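PDB 2IIZ: melanin biosynthesis protein TyrA, putative from Shewanella oneidensis, which binds heme b and probably acts as a peroxidase of the dye-decolorizing (DyP) type. Local coordinates for residues R9-V14 with G62-G67; Y24-A29 with I99-F104; S56-N61 with C109-I114. All coordinates share one frame; numbering follows the deposited sequence.

Contact 1: residues R9-V14 with G62-G67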
# COMPACT_ATOMS: atom_id res chain seq x y z
N ARG A 9 15.64 8.72 -27.01
CA ARG A 9 14.63 7.76 -26.64
C ARG A 9 13.93 8.23 -25.38
O ARG A 9 14.56 8.38 -24.33
CB ARG A 9 15.24 6.39 -26.39
CG ARG A 9 15.85 5.77 -27.62
CD ARG A 9 16.62 4.51 -27.25
NE ARG A 9 17.88 4.83 -26.59
CZ ARG A 9 18.67 3.95 -25.99
NH1 ARG A 9 18.35 2.66 -25.93
NH2 ARG A 9 19.80 4.37 -25.44
N GLU A 10 12.62 8.46 -25.49
CA GLU A 10 11.84 8.83 -24.33
C GLU A 10 11.79 7.67 -23.35
O GLU A 10 11.81 6.50 -23.76
CB GLU A 10 10.42 9.25 -24.72
CG GLU A 10 9.43 8.10 -25.02
CD GLU A 10 9.38 7.78 -26.50
OE1 GLU A 10 10.41 7.96 -27.16
OE2 GLU A 10 8.30 7.35 -26.98
N GLN A 11 11.73 7.99 -22.06
CA GLN A 11 11.50 6.98 -21.04
C GLN A 11 10.10 6.44 -21.21
O GLN A 11 9.16 7.19 -21.49
CB GLN A 11 11.69 7.55 -19.65
CG GLN A 11 13.13 7.92 -19.38
CD GLN A 11 13.34 8.39 -17.97
OE1 GLN A 11 13.18 7.62 -17.03
NE2 GLN A 11 13.72 9.64 -17.82
N LEU A 12 9.96 5.13 -21.02
CA LEU A 12 8.76 4.43 -21.46
C LEU A 12 7.57 4.68 -20.56
O LEU A 12 6.43 4.51 -20.99
CB LEU A 12 9.04 2.93 -21.56
CG LEU A 12 10.15 2.52 -22.53
CD1 LEU A 12 10.30 1.01 -22.56
CD2 LEU A 12 9.84 3.04 -23.94
N GLY A 13 7.82 5.08 -19.31
CA GLY A 13 6.72 5.23 -18.34
C GLY A 13 5.98 6.55 -18.48
O GLY A 13 4.97 6.75 -17.84
N VAL A 14 6.47 7.45 -19.33
CA VAL A 14 5.90 8.79 -19.41
C VAL A 14 4.55 8.74 -20.08
O VAL A 14 3.60 9.36 -19.60
CB VAL A 14 6.77 9.75 -20.22
CG1 VAL A 14 6.08 11.12 -20.31
CG2 VAL A 14 8.14 9.92 -19.57
N GLY A 62 8.09 2.84 -16.10
CA GLY A 62 8.61 3.78 -15.13
C GLY A 62 9.42 4.92 -15.72
O GLY A 62 9.80 4.90 -16.89
N PHE A 63 9.67 5.93 -14.90
CA PHE A 63 10.57 6.99 -15.26
C PHE A 63 11.23 7.63 -14.06
O PHE A 63 10.70 7.55 -12.95
CB PHE A 63 9.90 8.02 -16.20
CG PHE A 63 8.83 8.87 -15.56
CD1 PHE A 63 9.16 9.90 -14.70
CD2 PHE A 63 7.50 8.65 -15.85
CE1 PHE A 63 8.16 10.70 -14.11
CE2 PHE A 63 6.52 9.44 -15.27
CZ PHE A 63 6.86 10.46 -14.40
N VAL A 64 12.39 8.23 -14.29
CA VAL A 64 13.06 9.14 -13.36
C VAL A 64 13.01 10.57 -13.91
O VAL A 64 13.42 10.81 -15.06
CB VAL A 64 14.55 8.82 -13.18
CG1 VAL A 64 15.12 9.57 -11.97
CG2 VAL A 64 14.75 7.33 -13.01
N ALA A 65 12.52 11.49 -13.07
CA ALA A 65 12.46 12.91 -13.37
C ALA A 65 13.16 13.70 -12.28
O ALA A 65 13.35 13.20 -11.17
CB ALA A 65 11.04 13.37 -13.48
N ILE A 66 13.51 14.93 -12.63
CA ILE A 66 14.46 15.76 -11.89
C ILE A 66 13.85 17.12 -11.53
O ILE A 66 13.29 17.79 -12.39
CB ILE A 66 15.72 15.96 -12.76
CG1 ILE A 66 16.46 14.62 -12.89
CG2 ILE A 66 16.65 17.02 -12.19
CD1 ILE A 66 17.18 14.51 -14.17
N GLY A 67 13.96 17.53 -10.27
CA GLY A 67 13.23 18.71 -9.80
C GLY A 67 13.68 20.01 -10.46
O GLY A 67 14.85 20.17 -10.81

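Contact 2: residues Y24-A29 with I99-F104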
# COMPACT_ATOMS: atom_id res chain seq x y z
N TYR A 24 5.54 5.98 -5.95
CA TYR A 24 5.97 7.35 -6.15
C TYR A 24 7.00 7.70 -5.07
O TYR A 24 6.70 7.71 -3.86
CB TYR A 24 4.78 8.30 -6.11
CG TYR A 24 3.59 7.92 -6.97
CD1 TYR A 24 3.66 7.96 -8.36
CD2 TYR A 24 2.39 7.53 -6.40
CE1 TYR A 24 2.55 7.60 -9.15
CE2 TYR A 24 1.28 7.18 -7.18
CZ TYR A 24 1.37 7.22 -8.54
OH TYR A 24 0.28 6.87 -9.28
N LEU A 25 8.22 8.00 -5.50
CA LEU A 25 9.34 8.20 -4.60
C LEU A 25 9.99 9.51 -4.89
O LEU A 25 10.41 9.79 -6.02
CB LEU A 25 10.38 7.10 -4.76
CG LEU A 25 9.88 5.67 -4.63
CD1 LEU A 25 11.03 4.69 -4.90
CD2 LEU A 25 9.28 5.44 -3.26
N MSE A 26 10.06 10.31 -3.83
CA MSE A 26 10.61 11.64 -3.83
C MSE A 26 11.87 11.62 -3.00
O MSE A 26 11.82 11.21 -1.83
CB MSE A 26 9.60 12.56 -3.20
CG MSE A 26 8.35 12.62 -4.02
SE MSE A 26 8.81 13.48 -5.70
CE MSE A 26 6.99 13.48 -6.40
N PHE A 27 12.98 12.03 -3.62
CA PHE A 27 14.30 12.04 -2.98
C PHE A 27 14.88 13.44 -3.03
O PHE A 27 14.69 14.18 -4.00
CB PHE A 27 15.32 11.15 -3.71
CG PHE A 27 14.95 9.70 -3.75
CD1 PHE A 27 15.33 8.85 -2.72
CD2 PHE A 27 14.23 9.18 -4.82
CE1 PHE A 27 15.00 7.51 -2.74
CE2 PHE A 27 13.89 7.85 -4.85
CZ PHE A 27 14.28 7.00 -3.80
N ASN A 28 15.60 13.77 -1.97
CA ASN A 28 16.38 14.99 -1.91
C ASN A 28 17.83 14.59 -1.71
O ASN A 28 18.15 13.67 -0.95
CB ASN A 28 15.88 15.92 -0.79
CG ASN A 28 14.67 16.75 -1.21
OD1 ASN A 28 14.35 16.85 -2.40
ND2 ASN A 28 14.00 17.34 -0.24
N ALA A 29 18.70 15.30 -2.43
CA ALA A 29 20.10 14.95 -2.50
C ALA A 29 20.87 15.57 -1.35
O ALA A 29 20.53 16.65 -0.88
CB ALA A 29 20.67 15.40 -3.83
N ILE A 99 5.92 22.61 -3.26
CA ILE A 99 6.82 21.84 -2.41
C ILE A 99 7.62 20.99 -3.39
O ILE A 99 7.10 20.02 -3.95
CB ILE A 99 6.05 20.94 -1.43
CG1 ILE A 99 5.22 21.79 -0.46
CG2 ILE A 99 7.01 20.08 -0.63
CD1 ILE A 99 4.31 20.99 0.50
N GLU A 100 8.87 21.37 -3.60
CA GLU A 100 9.68 20.79 -4.65
C GLU A 100 10.58 19.72 -4.04
O GLU A 100 10.95 19.83 -2.86
CB GLU A 100 10.56 21.86 -5.29
CG GLU A 100 9.81 23.13 -5.70
CD GLU A 100 9.10 23.02 -7.02
OE1 GLU A 100 9.02 21.92 -7.62
OE2 GLU A 100 8.60 24.07 -7.47
N TYR A 101 10.90 18.72 -4.87
CA TYR A 101 11.81 17.62 -4.51
C TYR A 101 12.87 17.49 -5.60
O TYR A 101 12.57 17.74 -6.77
CB TYR A 101 11.06 16.28 -4.38
CG TYR A 101 9.90 16.35 -3.41
CD1 TYR A 101 10.11 16.22 -2.04
CD2 TYR A 101 8.59 16.54 -3.87
CE1 TYR A 101 9.04 16.28 -1.14
CE2 TYR A 101 7.52 16.60 -2.98
CZ TYR A 101 7.75 16.47 -1.62
OH TYR A 101 6.70 16.53 -0.73
N ASP A 102 14.09 17.10 -5.22
CA ASP A 102 15.22 17.00 -6.16
C ASP A 102 15.02 15.93 -7.23
O ASP A 102 15.34 16.15 -8.41
CB ASP A 102 16.53 16.71 -5.40
CG ASP A 102 17.00 17.88 -4.56
OD1 ASP A 102 16.40 18.97 -4.63
OD2 ASP A 102 17.98 17.70 -3.82
N LEU A 103 14.51 14.78 -6.82
CA LEU A 103 14.30 13.66 -7.73
C LEU A 103 12.99 12.94 -7.47
O LEU A 103 12.57 12.79 -6.31
CB LEU A 103 15.42 12.64 -7.60
CG LEU A 103 16.83 13.09 -7.97
CD1 LEU A 103 17.78 11.98 -7.57
CD2 LEU A 103 16.95 13.38 -9.47
N PHE A 104 12.37 12.51 -8.56
CA PHE A 104 11.13 11.77 -8.54
C PHE A 104 11.34 10.49 -9.36
O PHE A 104 11.81 10.54 -10.51
CB PHE A 104 10.02 12.64 -9.13
CG PHE A 104 8.67 11.96 -9.26
CD1 PHE A 104 8.21 11.06 -8.31
CD2 PHE A 104 7.85 12.24 -10.34
CE1 PHE A 104 6.98 10.45 -8.44
CE2 PHE A 104 6.62 11.64 -10.47
CZ PHE A 104 6.18 10.74 -9.51
O HOH W 1 11.12 18.85 -0.46

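Contact 3: residues S56-N61 with C109-I114. With EDO (1,2-ethanediol), chain E; EDO (1,2-ethanediol), chain D.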
# COMPACT_ATOMS: atom_id res chain seq x y z
N SER A 56 7.53 -7.70 -18.90
CA SER A 56 6.50 -7.40 -19.91
C SER A 56 5.21 -8.10 -19.53
O SER A 56 4.11 -7.59 -19.74
CB SER A 56 6.93 -7.88 -21.30
OG SER A 56 7.09 -9.28 -21.34
N ASP A 57 5.37 -9.27 -18.94
CA ASP A 57 4.26 -10.06 -18.47
C ASP A 57 3.29 -9.25 -17.60
O ASP A 57 2.09 -9.51 -17.60
CB ASP A 57 4.80 -11.28 -17.70
CG ASP A 57 3.81 -12.43 -17.65
OD1 ASP A 57 2.66 -12.24 -18.12
OD2 ASP A 57 4.19 -13.53 -17.16
N SER A 58 3.81 -8.27 -16.86
CA SER A 58 2.99 -7.45 -15.95
C SER A 58 3.08 -5.98 -16.30
O SER A 58 2.96 -5.13 -15.43
CB SER A 58 3.44 -7.68 -14.51
OG SER A 58 4.71 -7.10 -14.26
N ALA A 59 3.29 -5.69 -17.58
CA ALA A 59 3.29 -4.33 -18.14
C ALA A 59 4.06 -3.30 -17.31
O ALA A 59 3.57 -2.19 -17.06
CB ALA A 59 1.87 -3.88 -18.38
N PHE A 60 5.26 -3.67 -16.89
CA PHE A 60 6.05 -2.79 -16.04
C PHE A 60 6.48 -1.59 -16.84
O PHE A 60 6.79 -1.71 -18.04
CB PHE A 60 7.29 -3.48 -15.48
CG PHE A 60 8.17 -2.56 -14.69
CD1 PHE A 60 9.07 -1.71 -15.34
CD2 PHE A 60 8.12 -2.55 -13.30
CE1 PHE A 60 9.89 -0.84 -14.62
CE2 PHE A 60 8.94 -1.69 -12.57
CZ PHE A 60 9.83 -0.83 -13.24
N ASN A 61 6.52 -0.44 -16.18
CA ASN A 61 7.12 0.75 -16.79
C ASN A 61 7.30 1.83 -15.75
O ASN A 61 6.73 1.73 -14.66
CB ASN A 61 6.26 1.28 -17.92
CG ASN A 61 4.96 1.80 -17.42
OD1 ASN A 61 4.87 2.94 -16.93
ND2 ASN A 61 3.92 0.98 -17.54
N CYS A 109 3.19 -0.88 -12.56
CA CYS A 109 3.07 -2.31 -12.87
C CYS A 109 1.69 -2.83 -12.49
O CYS A 109 1.02 -2.27 -11.60
CB CYS A 109 4.13 -3.10 -12.08
SG CYS A 109 4.40 -4.81 -12.61
N ASP A 110 1.26 -3.89 -13.15
CA ASP A 110 0.05 -4.63 -12.78
C ASP A 110 0.28 -5.61 -11.61
O ASP A 110 -0.66 -6.28 -11.15
CB ASP A 110 -0.50 -5.35 -14.01
CG ASP A 110 -0.90 -4.36 -15.10
OD1 ASP A 110 -1.10 -3.17 -14.78
OD2 ASP A 110 -1.02 -4.77 -16.27
N ARG A 111 1.52 -5.68 -11.13
CA ARG A 111 1.88 -6.50 -9.98
C ARG A 111 2.55 -5.59 -8.98
O ARG A 111 3.44 -4.81 -9.32
CB ARG A 111 2.84 -7.62 -10.37
CG ARG A 111 2.20 -8.73 -11.17
CD ARG A 111 3.13 -9.88 -11.44
NE ARG A 111 3.66 -10.47 -10.21
CZ ARG A 111 4.31 -11.64 -10.17
NH1 ARG A 111 4.50 -12.35 -11.28
NH2 ARG A 111 4.77 -12.12 -9.02
N TYR A 112 2.12 -5.71 -7.74
CA TYR A 112 2.57 -4.87 -6.64
C TYR A 112 3.84 -5.42 -6.05
O TYR A 112 4.67 -4.67 -5.58
CB TYR A 112 1.48 -4.88 -5.59
CG TYR A 112 1.64 -4.09 -4.31
CD1 TYR A 112 2.40 -4.59 -3.25
CD2 TYR A 112 1.01 -2.85 -4.15
CE1 TYR A 112 2.54 -3.87 -2.06
CE2 TYR A 112 1.13 -2.11 -2.95
CZ TYR A 112 1.90 -2.63 -1.91
OH TYR A 112 2.05 -1.93 -0.71
N ASP A 113 3.97 -6.74 -6.07
CA ASP A 113 5.13 -7.36 -5.47
C ASP A 113 6.39 -6.96 -6.25
O ASP A 113 7.46 -6.74 -5.67
CB ASP A 113 4.96 -8.89 -5.30
CG ASP A 113 4.60 -9.66 -6.59
OD1 ASP A 113 4.45 -9.08 -7.71
OD2 ASP A 113 4.46 -10.92 -6.47
N ILE A 114 6.25 -6.85 -7.56
CA ILE A 114 7.36 -6.49 -8.41
C ILE A 114 7.78 -5.05 -8.20
O ILE A 114 8.96 -4.74 -8.29
CB ILE A 114 7.00 -6.75 -9.87
CG1 ILE A 114 7.07 -8.25 -10.14
CG2 ILE A 114 7.91 -5.99 -10.81
CD1 ILE A 114 6.50 -8.63 -11.47
C1 EDO E . 0.80 -9.00 -6.89
O1 EDO E . 1.53 -8.65 -5.69
C2 EDO E . -0.39 -8.04 -7.04
O2 EDO E . -0.94 -8.03 -8.37
C1 EDO D . -4.42 -3.81 -16.57
O1 EDO D . -4.85 -2.96 -17.63
C2 EDO D . -4.90 -5.23 -16.83
O2 EDO D . -4.16 -6.15 -16.02

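Contact 1: residues R9-V14 with G62-G67
Gly13 and Gly62 form the closest CA pair across the two segments, 4.0 Å apart, where a type I turn running from Gln11 to Val14 sits against strand 61-67. Only a weak bond joins the main chains here: Gly13 N reaches Gly62 O at 3.1 Å with an N-H...O angle of 128°. A CB on Gly13 would run into Gly62, and glycine avoids that clash. The stronger grip belongs to Gln11, whose carboxamide imitates a neighbouring strand. Its CG lies anti to the carbonyl carbon (chi1 -68°) and the chain extends beyond it, bringing the amide alongside Val64. Gln11 OE1 accepts from Val64 N at 2.9 Å, while Gln11 NE2 donates to Val64 O at 3.0 Å and also to Pro302 O. Val64 O lies close to the Gln11 amide plane. Next to this pair, Phe63 presents its CD2 edge to the turn, 3.7 Å from Gly13 C, and the Val14 side chain crosses that of Phe63 at about a right angle, its CG2 touching CD2. An alanine in place of Gln11 would probably leave Val64 N, Val64 O and Pro302 O without these partners and cut the turn's main polar tie to the strand. The contact thus joins a non-strand segment to the buried sheet of this ferredoxin-like fold: one side-chain amide satisfies both polar groups of a strand residue.

Contact 2: residues Y24-A29 with I99-F104
Phe27 and Leu103 exchange two main-chain bonds across antiparallel strands 21-29 and 103-109: Phe27 N gives to Leu103 O at 2.8 Å, nearly straight at 172°, and Leu103 N gives to Phe27 O at 2.9 Å. Beyond this pair side chains take over the pairing. Asn28 OD1 accepts from Asp102 N at 2.8 Å, nearly along the C=O axis, and Asp102 OD2 in return accepts from Ala29 N at 2.9 Å on its anti side. The arrangement is a classic beta bulge, Asp102 and Leu103 both facing Phe27, within the antiparallel sheet of a ferredoxin-like domain of the dimeric alpha+beta barrel type. A water accepts from Asn28 ND2, at a long 3.3 Å, and donates to Glu100 O; the Glu100 carboxylate is bound by Phe86 N and Ser298 N. On the face opposite Phe27 and Leu103, the selenomethionine Met26 lies between two rings. Its CB lies over the face of Tyr101; a bend at chi2 (-67°) places SE oblique to both rings in Met-aromatic contacts, and Met26 CE lies over the Phe104 ring, 3.3 Å from Phe104 CD1. Leu25 O and Tyr24 CB meet the edge of the Phe104 ring, and Tyr24 OH is hydrogen-bonded to Ser22 OG.

Contact 3: residues S56-N61 with C109-I114
Ser58 and Asp110 meet where the loop between helix 34-54 and strand 61-67 passes the turn that leads from strand 103-109 into helix 112-125, a strand-to-helix connection of the N-terminal ferredoxin-like half of a DyP-type peroxidase. One backbone hydrogen bond crosses the contact, from Asp110 N to Ser58 O, at 3.1 Å and almost straight at 172°. The donor stands 26° out of the carbonyl plane. Within the loop, Ala59 N returns to Ser56 O at 3.0 Å, closing a turn over Ser56 to Ala59.

Apolar contacts fill in around this bond. A chi1 of 175° sets Phe60 CG anti to the backbone N; CD2 of the ring lies near Cys109 CB and Ile114 CG2, both oblique to the ring, while Leu51, Leu115 and Val118 from the two helices also pack on it. Ser58 CB rests against the aliphatic part of Arg111, 3.7 Å from Arg111 CG.

The charged groups are placed from beside the contact. Asp110 OD1 is held by Leu20 N, and its OD2, which Ala59 CB touches in plain van der Waals contact, has a weak bond to an ethanediol probably taken up from the crystallisation liquor. A second ethanediol is weakly bonded to Asp110 O and Asp113 N. Arg111 is paired with Asp113 on its own segment, and Met142 of the second subunit packs on Arg111 and Ile114, placing this corner at the dimer interface. Arg111 NE donates to the syn lone pair of Asp113 OD1 at 3.0 Å, and Ile114 CD1 lies 3.5 Å above the guanidinium plane of Arg111, offset toward its rim.

Overall arrangement
The three contacts tie together the N-terminal half of the chain around one antiparallel sheet, in which strand 103-109 lies between 21-29 and 61-67. Along the sequence their segments alternate, 9-14, 24-29, 56-61, 62-67, 99-104 and 109-114, so each pairing crosses the others. Contacts 1 and 2, with centres 14 Å apart, share neighbouring strands, and Ala65 N lies 2.8 Å from Phe104 O, probably hydrogen-bonded. Contact 3, partly buried, is centred 16 Å from contact 1, touching it through Gly13 CA and Asn61 OD1, and 23 Å from contact 2. Contacts 2 and 3 both reach the second subunit. The heme, bound by C-terminal-half residues, lies about 12 Å from the Tyr24 side chain of contact 2.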